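Local coordinates for immunity protein 52 domain-containing protein (Burkholderia pseudomallei K96243, PDB 4RHO) that is of uncharacterised function but belongs to the immunity protein 52 family and so may protect its cell against a toxin, at residues Q149-A152 with D153-T157; V222-D226 with A227-V231. All blocks are in the same frame, centred on the assembly; numbering follows the deposited sequence. Where two conformers were deposited one is given.

Contact 1. Residues Q149-A152 with D153-T157; sequences QDLA and DVVTT
The carbonyl oxygen of A152 takes two bonds from T156, four residues further along the helix. The backbone N of T156 lies 2.9 Å from A152 O. The second grip, T156 OG1 at 2.8 Å from A152 O, holds in one of two conformers and is therefore less certain. In that conformer the hydroxyl comes from above the carbonyl plane, 39° out of it, while the amide keeps nearer to the plane. With OG1 anti to the carbonyl carbon (chi1 -53°), threonine turns its hydroxyl back to the preceding turn, where the helix's own carbonyl satisfies it; its side chain touches V210 and I220.

This part of helix 148-162 is amphipathic, with L151, A152 and V155 on the sheet and V154 on helix 36-51. The small methyl of A152 lets the helix come close to M189 and I208, while the branched L151 and V155 reach M189 and I220 respectively. L151 CG and V155 CG2 stand 4.4 Å apart, and V155 N bonds to L151 O at 2.9 Å.

Q149 and D153 meet at the more exposed border. The glutamine chain bends at chi2 to bring NE2 within 3.3 Å of D153 OD1, a weak bond with amide and carboxylate planes 47° apart. D153 has a stronger partner in K53, whose amine forms salt bridges to D153 OD2 and D150 OD1, presumably easing repulsion between these two atoms, 4.6 Å apart.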
loop_
_atom_site.group_PDB
_atom_site.type_symbol
_atom_site.label_atom_id
_atom_site.label_comp_id
_atom_site.label_asym_id
_atom_site.label_seq_id
_atom_site.Cartn_x
_atom_site.Cartn_y
_atom_site.Cartn_z
ATOM N N GLN A 149 13.588 1.027 -8.031
ATOM C CA GLN A 149 12.770 1.503 -9.147
ATOM C C GLN A 149 11.490 0.658 -9.282
ATOM O O GLN A 149 10.431 1.197 -9.596
ATOM C CB GLN A 149 13.573 1.481 -10.460
ATOM C CG GLN A 149 12.849 2.161 -11.636
ATOM C CD GLN A 149 12.533 3.614 -11.342
ATOM O OE1 GLN A 149 13.426 4.435 -11.091
ATOM N NE2 GLN A 149 11.252 3.966 -11.392
ATOM N N ASP A 150 11.583 -0.662 -8.986
ATOM C CA ASP A 150 10.424 -1.558 -9.026
ATOM C C ASP A 150 9.370 -1.139 -7.985
ATOM O O ASP A 150 8.182 -1.101 -8.302
ATOM C CB ASP A 150 10.854 -3.018 -8.794
ATOM C CG ASP A 150 11.721 -3.590 -9.911
ATOM O OD1 ASP A 150 11.624 -3.089 -11.056
ATOM O OD2 ASP A 150 12.420 -4.593 -9.662
ATOM N N LEU A 151 9.818 -0.768 -6.751
ATOM C CA LEU A 151 8.905 -0.295 -5.699
ATOM C C LEU A 151 8.323 1.075 -6.062
ATOM O O LEU A 151 7.139 1.329 -5.818
ATOM C CB LEU A 151 9.628 -0.221 -4.343
ATOM C CG LEU A 151 8.730 0.122 -3.141
ATOM C CD1 LEU A 151 7.691 -0.974 -2.900
ATOM C CD2 LEU A 151 9.554 0.356 -1.899
ATOM N N ALA A 152 9.156 1.960 -6.653
ATOM C CA ALA A 152 8.708 3.275 -7.115
ATOM C C ALA A 152 7.571 3.135 -8.124
ATOM O O ALA A 152 6.592 3.875 -8.050
ATOM C CB ALA A 152 9.871 4.034 -7.739
ATOM N N ASP A 153 7.668 2.125 -9.033
ATOM C CA ASP A 153 6.629 1.861 -10.038
ATOM C C ASP A 153 5.311 1.460 -9.375
ATOM O O ASP A 153 4.241 1.880 -9.825
ATOM C CB ASP A 153 7.084 0.757 -11.017
ATOM C CG ASP A 153 8.217 1.175 -11.948
ATOM O OD1 ASP A 153 8.433 2.404 -12.110
ATOM O OD2 ASP A 153 8.828 0.283 -12.574
ATOM N N VAL A 154 5.380 0.635 -8.320
ATOM C CA VAL A 154 4.180 0.184 -7.610
ATOM C C VAL A 154 3.544 1.368 -6.846
ATOM O O VAL A 154 2.331 1.565 -6.928
ATOM C CB VAL A 154 4.487 -1.009 -6.664
ATOM C CG1 VAL A 154 3.236 -1.427 -5.885
ATOM C CG2 VAL A 154 5.055 -2.193 -7.449
ATOM N N VAL A 155 4.389 2.225 -6.210
ATOM C CA VAL A 155 3.904 3.408 -5.472
ATOM C C VAL A 155 3.217 4.420 -6.447
ATOM O O VAL A 155 2.140 4.940 -6.127
ATOM C CB VAL A 155 5.052 4.090 -4.661
ATOM C CG1 VAL A 155 4.592 5.426 -4.068
ATOM C CG2 VAL A 155 5.567 3.163 -3.565
ATOM N N THR A 156 3.841 4.671 -7.643
ATOM C CA THR A 156 3.288 5.600 -8.635
ATOM C C THR A 156 1.915 5.106 -9.124
ATOM O O THR A 156 1.003 5.914 -9.316
ATOM C CB THR A 156 4.264 5.770 -9.796
ATOM O OG1 THR A 156 5.539 6.137 -9.274
ATOM C CG2 THR A 156 3.788 6.818 -10.814
ATOM N N THR A 157 1.769 3.775 -9.324
ATOM C CA THR A 157 0.490 3.198 -9.750
ATOM C C THR A 157 -0.584 3.435 -8.665
ATOM O O THR A 157 -1.715 3.779 -8.989
ATOM C CB THR A 157 0.654 1.701 -10.059
ATOM O OG1 THR A 157 1.699 1.538 -11.014
ATOM C CG2 THR A 157 -0.630 1.072 -10.583
#

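Contact 2. Residues V222-D226 with A227-V231; sequences VSVTD and APFSV
V224 points into a bend of the chain, and its two methyls meet different residues: CG1 the carbonyl of A227, CG2 the ring of F229. V224 CG2 comes within 3.7 Å of F229 CD2, the two side chains crossing at about a right angle. V224 CG1 is 3.2 Å from A227 O, a close contact, short for a methyl and a carbonyl oxygen. Valine suits this place because its two branches, with CG1 anti to the backbone N (chi1 177°), meet both partners inside the bend without a long chain.

The bend belongs to the loop that carries the chain from strand 215-222 to helix 234-249, and that helix packs against its buried side chains: V224 touches H236, and F229 touches A240 as well as meeting the H236 ring. F229 also reaches P171 of strand 166-171. A227 is nearly fully extended, and its small methyl fits beside the peptide of D226, A227 CB being 3.3 Å from D226 O. The D226 carboxylate turns back over the same peptide, its OD1 3.4 Å from A227 N.

S223 approaches the F229 ring obliquely, with S223 OG 3.4 Å from F229 CE2. Its hydroxyl hydrogen-bonds to the carbonyl of G187, so the oxygen can lie against the ring without taking its hydrogen bond there. Nearby, the carbonyl of V224 accepts the indole N-H of W188.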
loop_
_atom_site.group_PDB
_atom_site.type_symbol
_atom_site.label_atom_id
_atom_site.label_comp_id
_atom_site.label_asym_id
_atom_site.label_seq_id
_atom_site.Cartn_x
_atom_site.Cartn_y
_atom_site.Cartn_z
ATOM N N VAL A 222 13.186 8.817 -1.532
ATOM C CA VAL A 222 13.832 7.515 -1.363
ATOM C C VAL A 222 15.072 7.647 -0.448
ATOM O O VAL A 222 15.918 8.523 -0.664
ATOM C CB VAL A 222 14.204 6.880 -2.733
ATOM C CG1 VAL A 222 14.726 5.459 -2.552
ATOM C CG2 VAL A 222 13.009 6.895 -3.684
ATOM N N SER A 223 15.160 6.787 0.578
ATOM C CA SER A 223 16.266 6.820 1.534
ATOM C C SER A 223 17.422 5.933 1.079
ATOM O O SER A 223 18.573 6.243 1.357
ATOM C CB SER A 223 15.787 6.376 2.917
ATOM O OG SER A 223 15.304 5.042 2.883
ATOM N N VAL A 224 17.103 4.766 0.476
ATOM C CA VAL A 224 18.118 3.786 0.073
ATOM C C VAL A 224 17.879 3.361 -1.388
ATOM O O VAL A 224 16.762 3.005 -1.749
ATOM C CB VAL A 224 18.124 2.550 1.032
ATOM C CG1 VAL A 224 19.123 1.503 0.570
ATOM C CG2 VAL A 224 18.414 2.975 2.471
ATOM N N THR A 225 18.929 3.435 -2.228
ATOM C CA THR A 225 18.820 3.080 -3.651
ATOM C C THR A 225 19.854 2.000 -4.040
ATOM O O THR A 225 19.789 1.463 -5.147
ATOM C CB THR A 225 18.999 4.333 -4.532
ATOM O OG1 THR A 225 20.219 4.988 -4.171
ATOM C CG2 THR A 225 17.837 5.302 -4.414
ATOM N N ASP A 226 20.831 1.710 -3.144
ATOM C CA ASP A 226 21.922 0.776 -3.463
ATOM C C ASP A 226 21.536 -0.680 -3.140
ATOM O O ASP A 226 22.153 -1.611 -3.667
ATOM C CB ASP A 226 23.212 1.161 -2.708
ATOM C CG ASP A 226 23.115 1.028 -1.194
ATOM O OD1 ASP A 226 22.197 1.632 -0.606
ATOM O OD2 ASP A 226 24.026 0.419 -0.595
ATOM N N ALA A 227 20.545 -0.871 -2.255
ATOM C CA ALA A 227 20.122 -2.208 -1.836
ATOM C C ALA A 227 18.683 -2.179 -1.302
ATOM O O ALA A 227 18.154 -1.105 -1.021
ATOM C CB ALA A 227 21.074 -2.745 -0.760
ATOM N N PRO A 228 18.021 -3.357 -1.139
ATOM C CA PRO A 228 16.683 -3.352 -0.526
ATOM C C PRO A 228 16.734 -2.838 0.914
ATOM O O PRO A 228 17.664 -3.175 1.655
ATOM C CB PRO A 228 16.259 -4.824 -0.589
ATOM C CG PRO A 228 17.530 -5.579 -0.640
ATOM C CD PRO A 228 18.489 -4.731 -1.412
ATOM N N PHE A 229 15.785 -1.961 1.290
ATOM C CA PHE A 229 15.764 -1.377 2.631
ATOM C C PHE A 229 15.587 -2.459 3.687
ATOM O O PHE A 229 14.661 -3.274 3.594
ATOM C CB PHE A 229 14.649 -0.330 2.753
ATOM C CG PHE A 229 14.713 0.500 4.016
ATOM C CD1 PHE A 229 14.150 0.037 5.203
ATOM C CD2 PHE A 229 15.301 1.758 4.011
ATOM C CE1 PHE A 229 14.223 0.799 6.375
ATOM C CE2 PHE A 229 15.345 2.533 5.177
ATOM C CZ PHE A 229 14.815 2.044 6.353
ATOM N N SER A 230 16.462 -2.461 4.702
ATOM C CA SER A 230 16.384 -3.421 5.793
ATOM C C SER A 230 16.215 -2.708 7.128
ATOM O O SER A 230 16.973 -1.786 7.439
ATOM C CB SER A 230 17.631 -4.301 5.822
ATOM O OG SER A 230 17.583 -5.230 6.896
ATOM N N VAL A 231 15.220 -3.130 7.921
ATOM C CA VAL A 231 14.999 -2.578 9.257
ATOM C C VAL A 231 16.136 -3.028 10.187
ATOM O O VAL A 231 16.478 -2.318 11.133
ATOM C CB VAL A 231 13.601 -2.989 9.818
ATOM C CG1 VAL A 231 13.371 -2.399 11.206
ATOM C CG2 VAL A 231 12.488 -2.574 8.865
#

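How the contacts relate
Contact 1 closes before contact 2 opens in the chain, and the two stay apart in space: their centres are 14 Å apart and their nearest atoms about 6 Å, without touching. Both are related to strand 215-222. V155 and T156 of contact 1 pack on I220 in that strand, and contact 2 begins with its last residue, V222. I208 of the neighbouring strand 206-212 likewise touches both A152 and V222. No active site is identified for this protein. A bound triethylene glycol, probably from the crystallisation liquor, lies about 4 Å from the side chain of D150 in contact 1.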